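Local coordinates for protein SUBA (Escherichia coli, PDB 2IY9) that cleaves the endoplasmic reticulum chaperone BiP of host cells as the serine protease subunit of an AB5 toxin, inducing an ER stress response and eventual cell death, at residues W25-I30 with A222-K226; Y87-A92 with F258-D262; I146-S150 with T275-S279; G182-I188 with G236-F242. All coordinates share one frame; numbering follows the deposited sequence.

Contact 1. Residues W25-I30 with A222-K226; sequences WYFDAI and AQYRK
Trp-25, on the short helix 25-30, lies against the loop 222-226 with its indole sandwiched. Over one face comes the extended chain of Gln-223: CG sits 3.8 Å from the centroid of the five-membered ring of Trp-25, a CH-pi contact, and the amide plane continues the stack only 8° from the ring plane. The opposite face is lined by CB of Tyr-26. Both polar ends are held elsewhere, NE1 of Trp-25 by Gln-254 O and OE1 of Gln-223 by Asn-255.

A first torsion of 64° tucks the ring of Tyr-224 back over its own backbone, beside the helix. The indole edge points at this phenol face in an offset edge-to-face pair, planes at 70°, with CZ3 of Trp-25 3.8 Å from CD2 of Tyr-224. Ala-29 CB also lies over a face of the phenol, 4.2 Å from its centroid. A water accepts from OH of Tyr-224 at 2.7 Å and donates to O of Ala-29, tying the hydroxyl to the helix. This is aromatic packing of an N-terminal helix on a surface loop that follows strand 215-221 of the subtilase parallel sheet.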
loop_
_atom_site.group_PDB
_atom_site.type_symbol
_atom_site.label_atom_id
_atom_site.label_comp_id
_atom_site.label_asym_id
_atom_site.label_seq_id
_atom_site.Cartn_x
_atom_site.Cartn_y
_atom_site.Cartn_z
ATOM N N TRP A 25 -7.330 15.676 -6.341
ATOM C CA TRP A 25 -8.114 15.175 -7.473
ATOM C C TRP A 25 -8.647 13.761 -7.290
ATOM O O TRP A 25 -9.760 13.455 -7.717
ATOM C CB TRP A 25 -7.291 15.263 -8.766
ATOM C CG TRP A 25 -6.153 14.265 -8.903
ATOM C CD1 TRP A 25 -4.837 14.482 -8.621
ATOM C CD2 TRP A 25 -6.242 12.910 -9.387
ATOM N NE1 TRP A 25 -4.097 13.349 -8.898
ATOM C CE2 TRP A 25 -4.934 12.369 -9.362
ATOM C CE3 TRP A 25 -7.298 12.105 -9.832
ATOM C CZ2 TRP A 25 -4.651 11.056 -9.775
ATOM C CZ3 TRP A 25 -7.016 10.784 -10.236
ATOM C CH2 TRP A 25 -5.700 10.286 -10.215
ATOM N N TYR A 26 -7.863 12.898 -6.646
ATOM C CA TYR A 26 -8.218 11.475 -6.586
ATOM C C TYR A 26 -9.341 11.108 -5.618
ATOM O O TYR A 26 -9.903 10.019 -5.714
ATOM C CB TYR A 26 -6.982 10.590 -6.365
ATOM C CG TYR A 26 -6.128 10.933 -5.164
ATOM C CD1 TYR A 26 -6.369 10.346 -3.917
ATOM C CD2 TYR A 26 -5.062 11.824 -5.276
ATOM C CE1 TYR A 26 -5.570 10.646 -2.813
ATOM C CE2 TYR A 26 -4.246 12.133 -4.167
ATOM C CZ TYR A 26 -4.511 11.535 -2.947
ATOM O OH TYR A 26 -3.730 11.829 -1.850
ATOM N N PHE A 27 -9.690 12.017 -4.710
ATOM C CA PHE A 27 -10.818 11.764 -3.815
ATOM C C PHE A 27 -12.126 11.573 -4.597
ATOM O O PHE A 27 -12.774 10.535 -4.480
ATOM C CB PHE A 27 -10.936 12.860 -2.748
ATOM C CG PHE A 27 -10.073 12.615 -1.518
ATOM C CD1 PHE A 27 -8.714 12.314 -1.633
ATOM C CD2 PHE A 27 -10.618 12.713 -0.243
ATOM C CE1 PHE A 27 -7.922 12.091 -0.492
ATOM C CE2 PHE A 27 -9.830 12.492 0.899
ATOM C CZ PHE A 27 -8.485 12.181 0.768
ATOM N N ASP A 28 -12.488 12.551 -5.432
ATOM C CA ASP A 28 -13.684 12.408 -6.261
ATOM C C ASP A 28 -13.529 11.271 -7.284
ATOM O O ASP A 28 -14.479 10.526 -7.547
ATOM C CB ASP A 28 -14.028 13.739 -6.936
ATOM C CG ASP A 28 -14.738 14.714 -5.992
ATOM O OD1 ASP A 28 -15.037 14.351 -4.834
ATOM O OD2 ASP A 28 -15.013 15.852 -6.412
ATOM N N ALA A 29 -12.317 11.104 -7.816
ATOM C CA ALA A 29 -12.061 10.081 -8.847
ATOM C C ALA A 29 -12.350 8.665 -8.342
ATOM O O ALA A 29 -12.871 7.825 -9.087
ATOM C CB ALA A 29 -10.635 10.194 -9.382
ATOM N N ILE A 30 -12.053 8.410 -7.069
ATOM C CA ILE A 30 -12.294 7.086 -6.491
ATOM C C ILE A 30 -13.549 6.984 -5.612
ATOM O O ILE A 30 -13.841 5.913 -5.059
ATOM C CB ILE A 30 -11.050 6.546 -5.731
ATOM C CG1 ILE A 30 -10.857 7.272 -4.395
ATOM C CG2 ILE A 30 -9.824 6.651 -6.604
ATOM C CD1 ILE A 30 -9.824 6.634 -3.482
ATOM N N ALA A 222 -2.643 7.341 -14.387
ATOM C CA ALA A 222 -2.591 8.764 -14.728
ATOM C C ALA A 222 -3.817 9.475 -14.163
ATOM O O ALA A 222 -4.843 8.850 -13.889
ATOM C CB ALA A 222 -2.530 8.937 -16.239
ATOM N N GLN A 223 -3.705 10.789 -13.999
ATOM C CA GLN A 223 -4.812 11.594 -13.507
ATOM C C GLN A 223 -6.044 11.430 -14.390
ATOM O O GLN A 223 -5.946 11.431 -15.622
ATOM C CB GLN A 223 -4.399 13.065 -13.463
ATOM C CG GLN A 223 -5.423 13.976 -12.807
ATOM C CD GLN A 223 -4.844 15.335 -12.486
ATOM O OE1 GLN A 223 -3.625 15.482 -12.345
ATOM N NE2 GLN A 223 -5.712 16.340 -12.357
ATOM N N TYR A 224 -7.193 11.274 -13.740
ATOM C CA TYR A 224 -8.478 11.202 -14.408
ATOM C C TYR A 224 -9.586 11.762 -13.512
ATOM O O TYR A 224 -9.437 11.838 -12.286
ATOM C CB TYR A 224 -8.804 9.755 -14.807
ATOM C CG TYR A 224 -8.977 8.803 -13.630
ATOM C CD1 TYR A 224 -10.243 8.439 -13.182
ATOM C CD2 TYR A 224 -7.861 8.259 -12.980
ATOM C CE1 TYR A 224 -10.400 7.552 -12.103
ATOM C CE2 TYR A 224 -8.002 7.381 -11.911
ATOM C CZ TYR A 224 -9.267 7.028 -11.473
ATOM O OH TYR A 224 -9.394 6.153 -10.402
ATOM N N ARG A 225 -10.702 12.135 -14.132
ATOM C CA ARG A 225 -11.900 12.512 -13.398
ATOM C C ARG A 225 -12.839 11.325 -13.443
ATOM O O ARG A 225 -12.855 10.584 -14.431
ATOM C CB ARG A 225 -12.603 13.704 -14.062
ATOM C CG ARG A 225 -11.732 14.893 -14.389
ATOM C CD ARG A 225 -12.599 16.070 -14.853
ATOM N NE ARG A 225 -13.155 16.799 -13.719
ATOM C CZ ARG A 225 -12.819 18.039 -13.370
ATOM N NH1 ARG A 225 -11.936 18.742 -14.084
ATOM N NH2 ARG A 225 -13.387 18.587 -12.309
ATOM N N LYS A 226 -13.637 11.148 -12.394
ATOM C CA LYS A 226 -14.685 10.129 -12.406
ATOM C C LYS A 226 -15.474 10.237 -13.710
ATOM O O LYS A 226 -15.861 11.332 -14.112
ATOM C CB LYS A 226 -15.619 10.310 -11.214
ATOM C CG LYS A 226 -16.678 9.222 -11.079
ATOM C CD LYS A 226 -17.363 9.310 -9.722
ATOM C CE LYS A 226 -17.997 7.983 -9.339
ATOM N NZ LYS A 226 -16.973 6.896 -9.326
HETATM O O HOH W 1 -11.768 5.051 -9.926
#

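Contact 2. Residues Y87-A92 with F258-D262; sequences YIHGTA and FLRPD
Pro-261 and Tyr-87 form the CH-pi part of this contact. CG of Pro-261 stands over the centre of the Tyr-87 ring, 3.9 Å from the centroid and 12° off the normal, while CB of Pro-261 comes within 3.5 Å of CZ of the same tyrosine. With CG opposite the backbone N (chi1 -178°), the Tyr-87 ring extends alongside the helix to meet the proline.

Apolar packing continues along the helix. Two branches of Ile-88 go different ways: CG2 meets CD of Pro-261 at 3.6 Å, and CD1 approaches CE1 of Phe-258. One turn on, CB of Ala-92 lies 3.5 Å from CD1 of Phe-258, oblique to the ring. CG2 of Thr-91 brushes CD2 of Leu-259, while its OG1 accepts from Ala-56 N. The backbones close in here too, with a CA-H...O contact of 3.4 Å from Ala-92 CA to Leu-259 O.

Charge enters from the loop. The guanidinium of Arg-260 has CG2 of Ile-88 over one face, toward its rim, and NH2 donates to OD2 of Asp-262 at 3.3 Å, nearly in the guanidinium plane. NH2 also forms a salt bridge with Glu-84 at the start of the same helix, giving this group two acidic partners.

Strand 256-259, paired antiparallel with 265-268, and its turn thus lie along helix 84-98. That helix carries His-89, assigned to the charge relay as in other subtilases, whose CB points away from segment 258-262.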
loop_
_atom_site.group_PDB
_atom_site.type_symbol
_atom_site.label_atom_id
_atom_site.label_comp_id
_atom_site.label_asym_id
_atom_site.label_seq_id
_atom_site.Cartn_x
_atom_site.Cartn_y
_atom_site.Cartn_z
ATOM N N TYR A 87 14.966 10.005 2.528
ATOM C CA TYR A 87 14.666 10.862 3.680
ATOM C C TYR A 87 13.167 11.101 3.779
ATOM O O TYR A 87 12.610 11.114 4.873
ATOM C CB TYR A 87 15.410 12.209 3.598
ATOM C CG TYR A 87 15.177 13.116 4.798
ATOM C CD1 TYR A 87 15.303 12.630 6.099
ATOM C CD2 TYR A 87 14.834 14.461 4.627
ATOM C CE1 TYR A 87 15.083 13.448 7.192
ATOM C CE2 TYR A 87 14.612 15.297 5.726
ATOM C CZ TYR A 87 14.743 14.778 7.000
ATOM O OH TYR A 87 14.535 15.573 8.105
ATOM N N ILE A 88 12.522 11.258 2.626
ATOM C CA ILE A 88 11.127 11.698 2.569
ATOM C C ILE A 88 10.095 10.586 2.408
ATOM O O ILE A 88 8.906 10.778 2.726
ATOM C CB ILE A 88 10.919 12.788 1.464
ATOM C CG1 ILE A 88 11.093 12.204 0.056
ATOM C CG2 ILE A 88 11.877 13.947 1.704
ATOM C CD1 ILE A 88 10.919 13.235 -1.103
ATOM N N HIS A 89 10.550 9.433 1.919
ATOM C CA HIS A 89 9.630 8.448 1.344
ATOM C C HIS A 89 8.607 7.889 2.334
ATOM O O HIS A 89 7.412 7.889 2.038
ATOM C CB HIS A 89 10.400 7.319 0.662
ATOM C CG HIS A 89 9.553 6.463 -0.224
ATOM N ND1 HIS A 89 9.278 6.791 -1.534
ATOM C CD2 HIS A 89 8.929 5.283 0.008
ATOM C CE1 HIS A 89 8.518 5.850 -2.069
ATOM N NE2 HIS A 89 8.299 4.922 -1.157
ATOM N N GLY A 90 9.072 7.432 3.498
ATOM C CA GLY A 90 8.173 6.897 4.532
ATOM C C GLY A 90 7.134 7.916 4.988
ATOM O O GLY A 90 5.936 7.597 5.098
ATOM N N THR A 91 7.594 9.143 5.252
ATOM C CA THR A 91 6.711 10.251 5.667
ATOM C C THR A 91 5.663 10.555 4.587
ATOM O O THR A 91 4.479 10.749 4.884
ATOM C CB THR A 91 7.516 11.550 5.985
ATOM O OG1 THR A 91 8.563 11.254 6.915
ATOM C CG2 THR A 91 6.617 12.627 6.584
ATOM N N ALA A 92 6.112 10.598 3.334
ATOM C CA ALA A 92 5.221 10.791 2.197
ATOM C C ALA A 92 4.078 9.761 2.196
ATOM O O ALA A 92 2.909 10.128 2.092
ATOM C CB ALA A 92 6.006 10.728 0.897
ATOM N N PHE A 258 2.318 15.167 -1.340
ATOM C CA PHE A 258 2.656 14.440 -0.108
ATOM C C PHE A 258 3.469 15.289 0.876
ATOM O O PHE A 258 3.992 16.347 0.520
ATOM C CB PHE A 258 3.417 13.153 -0.439
ATOM C CG PHE A 258 4.662 13.380 -1.252
ATOM C CD1 PHE A 258 5.822 13.880 -0.657
ATOM C CD2 PHE A 258 4.670 13.110 -2.617
ATOM C CE1 PHE A 258 6.976 14.105 -1.410
ATOM C CE2 PHE A 258 5.818 13.320 -3.375
ATOM C CZ PHE A 258 6.974 13.820 -2.771
ATOM N N LEU A 259 3.574 14.803 2.111
ATOM C CA LEU A 259 4.287 15.490 3.180
ATOM C C LEU A 259 5.768 15.091 3.242
ATOM O O LEU A 259 6.109 13.910 3.073
ATOM C CB LEU A 259 3.621 15.164 4.524
ATOM C CG LEU A 259 4.096 15.885 5.789
ATOM C CD1 LEU A 259 3.791 17.375 5.678
ATOM C CD2 LEU A 259 3.443 15.280 7.032
ATOM N N ARG A 260 6.629 16.080 3.492
ATOM C CA ARG A 260 8.070 15.867 3.718
ATOM C C ARG A 260 8.419 16.064 5.210
ATOM O O ARG A 260 7.696 16.774 5.909
ATOM C CB ARG A 260 8.886 16.854 2.881
ATOM C CG ARG A 260 8.672 16.783 1.361
ATOM C CD ARG A 260 9.143 18.078 0.704
ATOM N NE ARG A 260 10.464 18.455 1.198
ATOM C CZ ARG A 260 11.611 18.028 0.677
ATOM N NH1 ARG A 260 11.613 17.218 -0.377
ATOM N NH2 ARG A 260 12.761 18.416 1.215
ATOM N N PRO A 261 9.521 15.443 5.697
ATOM C CA PRO A 261 9.933 15.594 7.103
ATOM C C PRO A 261 10.193 17.033 7.565
ATOM O O PRO A 261 10.121 17.299 8.763
ATOM C CB PRO A 261 11.220 14.770 7.181
ATOM C CG PRO A 261 11.071 13.754 6.101
ATOM C CD PRO A 261 10.409 14.505 4.985
ATOM N N ASP A 262 10.475 17.940 6.629
ATOM C CA ASP A 262 10.676 19.351 6.959
ATOM C C ASP A 262 9.368 20.148 6.906
ATOM O O ASP A 262 9.380 21.385 6.933
ATOM C CB ASP A 262 11.762 19.982 6.062
ATOM C CG ASP A 262 11.389 19.988 4.581
ATOM O OD1 ASP A 262 10.273 19.547 4.227
ATOM O OD2 ASP A 262 12.221 20.435 3.755
#

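Contact 3. Residues I146-S150 with T275-S279; sequences IINIS and TAIVS
This is a buried strand-on-helix contact near the centre of the chain, where the central strand 147-149 of the parallel sheet runs almost antiparallel to the segment 275-279 of helix 271-288. Their axes come within 8.3 Å at 172°, a close approach consistent with the small residues on the helix: Thr-275 and Ser-279 point at the strand and Ala-276 lies beside them.

One amide carries the join. The first torsion of Asn-148, -174°, sends the carboxamide out from the strand to the helix surface. ND2 donates to OG of Ser-279 across 2.6 Å, a nearly straight bond with an N-H...O angle of 175° and the acceptor almost exactly in the amide plane. The same ND2 rests 3.4 Å from CA of Ala-276 and 3.5 Å from CG2 of Thr-275, wedged among the helix residues.

In the subtilisin-like fold this helix carries the serine of the charge relay, here by inference Ser-272, at its N-terminal end and passes through the core behind the active site. The strand end lies beside that site. Ser-150 OG is bonded to Ser-272 O and stands 3.6 Å from CB of Thr-275, while the backbone O of Ser-150 probably accepts from NE2 of His-89.

At the other end of the strand, CG2 of Ile-146 lies 4.0 Å from O of Ser-279. Helix 84-98 adds Ile-97 against both Asn-148 and Ala-276, and strand 176-180 borders the helix on Thr-275 and Ser-279 through Val-178.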
loop_
_atom_site.group_PDB
_atom_site.type_symbol
_atom_site.label_atom_id
_atom_site.label_comp_id
_atom_site.label_asym_id
_atom_site.label_seq_id
_atom_site.Cartn_x
_atom_site.Cartn_y
_atom_site.Cartn_z
ATOM N N ILE A 146 -3.431 -4.150 7.958
ATOM C CA ILE A 146 -3.095 -3.660 6.639
ATOM C C ILE A 146 -1.652 -3.190 6.672
ATOM O O ILE A 146 -1.312 -2.265 7.410
ATOM C CB ILE A 146 -4.015 -2.503 6.176
ATOM C CG1 ILE A 146 -5.503 -2.899 6.254
ATOM C CG2 ILE A 146 -3.604 -2.038 4.770
ATOM C CD1 ILE A 146 -5.835 -4.303 5.663
ATOM N N ILE A 147 -0.826 -3.841 5.854
ATOM C CA ILE A 147 0.607 -3.603 5.803
ATOM C C ILE A 147 1.004 -2.961 4.471
ATOM O O ILE A 147 0.922 -3.592 3.413
ATOM C CB ILE A 147 1.393 -4.938 6.004
ATOM C CG1 ILE A 147 0.982 -5.628 7.320
ATOM C CG2 ILE A 147 2.904 -4.697 5.979
ATOM C CD1 ILE A 147 1.387 -7.102 7.368
ATOM N N ASN A 148 1.448 -1.708 4.538
ATOM C CA ASN A 148 1.804 -0.943 3.345
ATOM C C ASN A 148 3.273 -1.071 3.000
ATOM O O ASN A 148 4.159 -0.708 3.795
ATOM C CB ASN A 148 1.455 0.530 3.536
ATOM C CG ASN A 148 1.673 1.347 2.275
ATOM O OD1 ASN A 148 2.768 1.896 2.032
ATOM N ND2 ASN A 148 0.649 1.402 1.445
ATOM N N ILE A 149 3.526 -1.583 1.800
ATOM C CA ILE A 149 4.882 -1.719 1.295
ATOM C C ILE A 149 4.975 -0.993 -0.056
ATOM O O ILE A 149 4.837 -1.598 -1.122
ATOM C CB ILE A 149 5.306 -3.209 1.211
ATOM C CG1 ILE A 149 4.973 -3.908 2.548
ATOM C CG2 ILE A 149 6.801 -3.325 0.822
ATOM C CD1 ILE A 149 5.669 -5.235 2.817
ATOM N N SER A 150 5.193 0.316 0.025
ATOM C CA SER A 150 5.343 1.178 -1.147
ATOM C C SER A 150 6.772 1.080 -1.699
ATOM O O SER A 150 7.530 2.057 -1.700
ATOM C CB SER A 150 5.020 2.630 -0.782
ATOM O OG SER A 150 3.629 2.849 -0.674
ATOM N N THR A 275 0.044 2.708 -4.118
ATOM C CA THR A 275 -0.032 1.715 -3.063
ATOM C C THR A 275 -0.552 2.333 -1.758
ATOM O O THR A 275 -1.392 1.742 -1.084
ATOM C CB THR A 275 1.330 1.071 -2.844
ATOM O OG1 THR A 275 1.751 0.464 -4.071
ATOM C CG2 THR A 275 1.277 0.030 -1.725
ATOM N N ALA A 276 -0.044 3.514 -1.406
ATOM C CA ALA A 276 -0.452 4.179 -0.161
ATOM C C ALA A 276 -1.959 4.421 -0.144
ATOM O O ALA A 276 -2.641 4.219 0.869
ATOM C CB ALA A 276 0.318 5.479 0.028
ATOM N N ILE A 277 -2.470 4.858 -1.285
ATOM C CA ILE A 277 -3.876 5.180 -1.423
ATOM C C ILE A 277 -4.750 3.933 -1.225
ATOM O O ILE A 277 -5.778 3.991 -0.525
ATOM C CB ILE A 277 -4.123 5.897 -2.770
ATOM C CG1 ILE A 277 -3.543 7.319 -2.698
ATOM C CG2 ILE A 277 -5.624 5.937 -3.115
ATOM C CD1 ILE A 277 -3.409 8.042 -4.043
ATOM N N VAL A 278 -4.335 2.807 -1.809
ATOM C CA VAL A 278 -5.085 1.555 -1.648
ATOM C C VAL A 278 -5.103 1.128 -0.179
ATOM O O VAL A 278 -6.141 0.706 0.336
ATOM C CB VAL A 278 -4.557 0.416 -2.556
ATOM C CG1 VAL A 278 -5.207 -0.924 -2.157
ATOM C CG2 VAL A 278 -4.868 0.727 -4.025
ATOM N N SER A 279 -3.956 1.252 0.484
ATOM C CA SER A 279 -3.853 0.972 1.915
ATOM C C SER A 279 -4.795 1.828 2.743
ATOM O O SER A 279 -5.372 1.337 3.706
ATOM C CB SER A 279 -2.416 1.162 2.417
ATOM O OG SER A 279 -1.584 0.121 1.940
#

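Contact 4. Residues G182-I188 with G236-F242; sequences GNDGADI and GITGSRF
Asp-184 OD1 accepts two hydrogen bonds from opposite faces of its carboxylate plane: Arg-241 NE at 3.0 Å and the backbone N of Ala-186. The second closes an Asx turn, which helps hold the carboxylate in place for Arg-241. Arg-241 grips it side-on, adding NH2 to OD2 of Asp-184 at 2.8 Å, on the syn side, in a salt bridge. Both oxygens lie near the guanidinium plane, although the two flat groups are turned 46° apart. The arginine chain is extended from CG to NE, and its NH1 goes to Gln-195 O, so the head is held on more than one side.

Backbone bonds lace the loops together. Gly-239 O takes Asp-184 N at 2.7 Å in the carbonyl plane and Gly-185 N from above that plane. Further along, Arg-241 N bonds to Gly-182 O, Phe-242 N to Ala-186 O, and Ile-188 N to Phe-242 O at 2.8 Å, the last nearly straight on the carbonyl.

The side chain of Phe-242 starts away from the first loop, but chi1 of 68° swings its ring back over it. Asp-187 CA lies over one face, 4.0 Å from the centroid of the Phe-242 ring, and Gly-185 O meets its edge at CE2.

Asn-183 OD1 bonds to Thr-271 N, just before Ser-272, the inferred charge-relay serine. By its place in the subtilase fold Asn-183 probably corresponds to the oxyanion-hole asparagine, making this a pairing of loops beside the active-site cleft.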
loop_
_atom_site.group_PDB
_atom_site.type_symbol
_atom_site.label_atom_id
_atom_site.label_comp_id
_atom_site.label_asym_id
_atom_site.label_seq_id
_atom_site.Cartn_x
_atom_site.Cartn_y
_atom_site.Cartn_z
ATOM N N GLY A 182 6.212 -1.405 -8.592
ATOM C CA GLY A 182 7.473 -0.742 -8.948
ATOM C C GLY A 182 7.367 0.190 -10.133
ATOM O O GLY A 182 6.403 0.135 -10.903
ATOM N N ASN A 183 8.363 1.062 -10.272
ATOM C CA ASN A 183 8.363 2.047 -11.352
ATOM C C ASN A 183 9.341 1.682 -12.462
ATOM O O ASN A 183 10.196 0.817 -12.269
ATOM C CB ASN A 183 8.691 3.432 -10.812
ATOM C CG ASN A 183 7.640 3.956 -9.842
ATOM O OD1 ASN A 183 6.520 3.452 -9.779
ATOM N ND2 ASN A 183 8.001 4.980 -9.093
ATOM N N ASP A 184 9.177 2.361 -13.602
ATOM C CA ASP A 184 10.047 2.360 -14.808
ATOM C C ASP A 184 9.295 1.931 -16.073
ATOM O O ASP A 184 9.865 1.890 -17.165
ATOM C CB ASP A 184 11.374 1.600 -14.641
ATOM C CG ASP A 184 11.206 0.077 -14.626
ATOM O OD1 ASP A 184 10.107 -0.440 -14.918
ATOM O OD2 ASP A 184 12.189 -0.606 -14.280
ATOM N N GLY A 185 8.019 1.607 -15.909
ATOM C CA GLY A 185 7.150 1.245 -17.023
ATOM C C GLY A 185 7.396 -0.115 -17.656
ATOM O O GLY A 185 6.825 -0.416 -18.709
ATOM N N ALA A 186 8.226 -0.946 -17.033
ATOM C CA ALA A 186 8.513 -2.272 -17.596
ATOM C C ALA A 186 7.310 -3.213 -17.507
ATOM O O ALA A 186 6.506 -3.121 -16.574
ATOM C CB ALA A 186 9.739 -2.899 -16.921
ATOM N N ASP A 187 7.202 -4.116 -18.485
ATOM C CA ASP A 187 6.243 -5.226 -18.453
ATOM C C ASP A 187 6.815 -6.326 -17.558
ATOM O O ASP A 187 7.813 -6.970 -17.908
ATOM C CB ASP A 187 6.014 -5.745 -19.879
ATOM C CG ASP A 187 4.995 -6.883 -19.959
ATOM O OD1 ASP A 187 4.732 -7.574 -18.946
ATOM O OD2 ASP A 187 4.471 -7.104 -21.076
ATOM N N ILE A 188 6.178 -6.525 -16.399
ATOM C CA ILE A 188 6.629 -7.494 -15.385
ATOM C C ILE A 188 6.734 -8.934 -15.933
ATOM O O ILE A 188 7.547 -9.728 -15.460
ATOM C CB ILE A 188 5.715 -7.472 -14.128
ATOM C CG1 ILE A 188 5.648 -6.052 -13.544
ATOM C CG2 ILE A 188 6.239 -8.454 -13.051
ATOM C CD1 ILE A 188 4.400 -5.784 -12.718
ATOM N N GLY A 236 9.642 6.207 -18.403
ATOM C CA GLY A 236 10.770 5.324 -18.120
ATOM C C GLY A 236 11.351 5.517 -16.726
ATOM O O GLY A 236 12.179 4.717 -16.279
ATOM N N ILE A 237 10.922 6.569 -16.033
ATOM C CA ILE A 237 11.400 6.812 -14.679
ATOM C C ILE A 237 10.366 6.390 -13.629
ATOM O O ILE A 237 10.591 5.431 -12.880
ATOM C CB ILE A 237 11.801 8.299 -14.449
ATOM C CG1 ILE A 237 12.773 8.803 -15.533
ATOM C CG2 ILE A 237 12.373 8.486 -13.041
ATOM C CD1 ILE A 237 14.057 7.999 -15.681
ATOM N N THR A 238 9.250 7.117 -13.585
ATOM C CA THR A 238 8.212 6.919 -12.569
ATOM C C THR A 238 6.997 6.155 -13.106
ATOM O O THR A 238 6.078 5.865 -12.355
ATOM C CB THR A 238 7.707 8.261 -11.997
ATOM O OG1 THR A 238 7.081 9.024 -13.039
ATOM C CG2 THR A 238 8.841 9.065 -11.394
ATOM N N GLY A 239 7.008 5.838 -14.402
ATOM C CA GLY A 239 5.922 5.117 -15.042
ATOM C C GLY A 239 5.632 3.790 -14.364
ATOM O O GLY A 239 6.557 3.114 -13.879
ATOM N N SER A 240 4.353 3.417 -14.332
ATOM C CA SER A 240 3.942 2.188 -13.648
ATOM C C SER A 240 4.416 0.956 -14.394
ATOM O O SER A 240 4.211 0.835 -15.597
ATOM C CB SER A 240 2.419 2.121 -13.510
ATOM O OG SER A 240 2.027 0.959 -12.791
ATOM N N ARG A 241 5.035 0.031 -13.673
ATOM C CA ARG A 241 5.156 -1.336 -14.171
ATOM C C ARG A 241 3.754 -1.934 -14.333
ATOM O O ARG A 241 2.772 -1.424 -13.755
ATOM C CB ARG A 241 6.006 -2.179 -13.229
ATOM C CG ARG A 241 7.466 -1.894 -13.378
ATOM C CD ARG A 241 8.331 -2.830 -12.563
ATOM N NE ARG A 241 9.736 -2.579 -12.877
ATOM C CZ ARG A 241 10.767 -3.180 -12.306
ATOM N NH1 ARG A 241 10.583 -4.105 -11.369
ATOM N NH2 ARG A 241 11.996 -2.855 -12.685
ATOM N N PHE A 242 3.650 -2.991 -15.136
ATOM C CA PHE A 242 2.347 -3.540 -15.497
ATOM C C PHE A 242 2.437 -5.005 -15.917
ATOM O O PHE A 242 3.527 -5.555 -16.109
ATOM C CB PHE A 242 1.698 -2.714 -16.625
ATOM C CG PHE A 242 2.407 -2.826 -17.960
ATOM C CD1 PHE A 242 2.033 -3.804 -18.889
ATOM C CD2 PHE A 242 3.429 -1.952 -18.291
ATOM C CE1 PHE A 242 2.691 -3.917 -20.129
ATOM C CE2 PHE A 242 4.081 -2.038 -19.538
ATOM C CZ PHE A 242 3.719 -3.024 -20.452
HETATM O O HOH W 2 10.542 6.286 -9.534
#

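In the fold
Contact 3 lies about 1 Å from the chain centre, on strand 147-149, central in the seven-stranded parallel sheet; the other contacts lie 15 to 18 Å from it. The loops of contact 4 follow strands 176-180 and 215-221 of this sheet, and that of contact 1 also follows 215-221. Helices 84-98 and 271-288 carry contacts 2 and 3. Along the chain, contact 4 is nested inside the loops closed by contacts 2 and 3, while the other pairs cross. Contact 3 touches contact 1 through Ile-277 on Tyr-26, and contact 2 through a probable His-89 to Ser-150 hydrogen bond. Contacts 2, 3 and 4 thus converge on the inferred charge relay, with contact 1 set away.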